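Local structure of alginate lyase AlgAT5 (Defluviitalea, 5ZQI) at residues A[111-114]-A[119-122]. The protein probably depolymerises alginate by beta-elimination, as a polysaccharide lyase of family 7 with a beta-sandwich fold. Residues are numbered along the deposited sequence; the frame is centred on the assembly and turned at random.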
loop_
_atom_site.group_PDB
_atom_site.type_symbol
_atom_site.label_atom_id
_atom_site.label_comp_id
_atom_site.label_asym_id
_atom_site.label_seq_id
_atom_site.Cartn_x
_atom_site.Cartn_y
_atom_site.Cartn_z
ATOM N N ASP A 111 15.255 -5.181 -5.111
ATOM C CA ASP A 111 14.767 -5.852 -6.308
ATOM C C ASP A 111 13.353 -5.389 -6.617
ATOM O O ASP A 111 12.601 -4.971 -5.723
ATOM C CB ASP A 111 14.807 -7.370 -6.127
ATOM C CG ASP A 111 16.208 -7.897 -5.960
ATOM O OD1 ASP A 111 17.171 -7.223 -6.388
ATOM O OD2 ASP A 111 16.353 -9.009 -5.413
ATOM N N THR A 112 13.004 -5.430 -7.898
ATOM C CA THR A 112 11.712 -4.934 -8.353
ATOM C C THR A 112 10.919 -6.017 -9.074
ATOM O O THR A 112 11.475 -6.948 -9.660
ATOM C CB THR A 112 11.868 -3.722 -9.285
ATOM O OG1 THR A 112 12.621 -4.078 -10.457
ATOM C CG2 THR A 112 12.585 -2.576 -8.574
ATOM N N THR A 113 9.596 -5.877 -9.033
ATOM C CA THR A 113 8.736 -6.769 -9.783
ATOM C C THR A 113 8.872 -6.541 -11.288
ATOM O O THR A 113 9.292 -5.475 -11.756
ATOM C CB THR A 113 7.268 -6.564 -9.401
ATOM O OG1 THR A 113 6.906 -5.193 -9.632
ATOM C CG2 THR A 113 7.031 -6.866 -7.965
ATOM N N GLU A 114 8.462 -7.553 -12.050
ATOM C CA GLU A 114 8.427 -7.455 -13.501
ATOM C C GLU A 114 7.463 -6.358 -13.924
ATOM O O GLU A 114 6.301 -6.338 -13.503
ATOM C CB GLU A 114 8.007 -8.795 -14.101
ATOM C CG GLU A 114 7.688 -8.750 -15.588
ATOM C CD GLU A 114 8.890 -8.409 -16.433
ATOM O OE1 GLU A 114 10.023 -8.590 -15.937
ATOM O OE2 GLU A 114 8.704 -7.956 -17.582
ATOM N N PRO A 119 11.029 -0.496 -6.065
ATOM C CA PRO A 119 10.923 -1.597 -5.092
ATOM C C PRO A 119 9.765 -1.426 -4.131
ATOM O O PRO A 119 9.291 -0.320 -3.866
ATOM C CB PRO A 119 12.253 -1.498 -4.348
ATOM C CG PRO A 119 12.565 0.006 -4.366
ATOM C CD PRO A 119 12.041 0.510 -5.675
ATOM N N ARG A 120 9.328 -2.558 -3.587
ATOM C CA ARG A 120 8.198 -2.540 -2.679
ATOM C C ARG A 120 8.334 -3.603 -1.601
ATOM O O ARG A 120 8.991 -4.621 -1.775
ATOM C CB ARG A 120 6.867 -2.756 -3.421
ATOM C CG ARG A 120 6.620 -4.178 -3.839
ATOM C CD ARG A 120 5.461 -4.277 -4.796
ATOM N NE ARG A 120 5.810 -3.881 -6.150
ATOM C CZ ARG A 120 5.090 -3.081 -6.938
ATOM N NH1 ARG A 120 3.982 -2.505 -6.505
ATOM N NH2 ARG A 120 5.510 -2.881 -8.166
ATOM N N CYS A 121 7.650 -3.339 -0.480
ATOM C CA CYS A 121 7.294 -4.352 0.519
ATOM C C CYS A 121 5.797 -4.155 0.734
ATOM O O CYS A 121 5.386 -3.221 1.444
ATOM C CB CYS A 121 8.080 -4.203 1.791
ATOM S SG CYS A 121 7.781 -5.643 2.843
ATOM N N GLU A 122 4.986 -4.961 0.029
ATOM C CA GLU A 122 3.600 -4.582 -0.210
ATOM C C GLU A 122 2.682 -5.782 -0.273
ATOM O O GLU A 122 3.013 -6.797 -0.902
ATOM C CB GLU A 122 3.500 -3.795 -1.531
ATOM C CG GLU A 122 2.262 -2.872 -1.624
ATOM C CD GLU A 122 2.126 -2.167 -2.971
ATOM O OE1 GLU A 122 2.559 -2.725 -4.007
ATOM O OE2 GLU A 122 1.586 -1.032 -3.024
HETATM O O HOH W 1 10.064 -5.170 -4.820
HETATM O O HOH W 2 8.684 -3.940 -6.914
#
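Thr113 meets Arg120 where the loop before strand 120-127 folds back beside the Arg-Cys-Glu-Leu-Arg sequence at the strand's start, matching the Arg-X-Glu-Leu-Arg motif which, in family 7 alginate lyases, lies on the substrate cleft, as it probably does here. The two side chains cross at about a right angle. Arg120 NH2 donates to Thr113 OG1 over 3.1 Å in a bent bond (137° at the hydrogen), with the hydroxyl lying 30° out of the guanidinium plane. Chi1 of 58° sets OG1 between the backbone N and carbonyl carbon of Thr113, while the methyl CG2 stands 3.7 Å from Arg120 NE; threonine thus puts a hydroxyl against NH2 and its methyl beside NE. Water 2 joins the same pair, accepting from Thr113 N and Arg120 NE, each at 3.0 Å. At the backbone of Arg120, the first residue of the strand, water 1 accepts from N and donates to Asp111 O at 2.7 Å. Pro119 has no N-H to offer; the methyl CG2 of Thr112 comes to 3.6 Å from Pro119 N, and Pro119 CB lies 3.8 Å from Asp111 O. The other terminal nitrogen of Arg120, NH1, forms a salt bridge to Glu122 OE1 at 2.9 Å, nearly in the guanidinium plane and on the syn side of the carboxylate. Glu122 also binds Lys238 and Gln165, and Tyr242 makes a cation-pi contact with Arg120. With NE, NH1 and NH2 all engaged, one charged group is tied to both loop and strand, which should restrict its rotation.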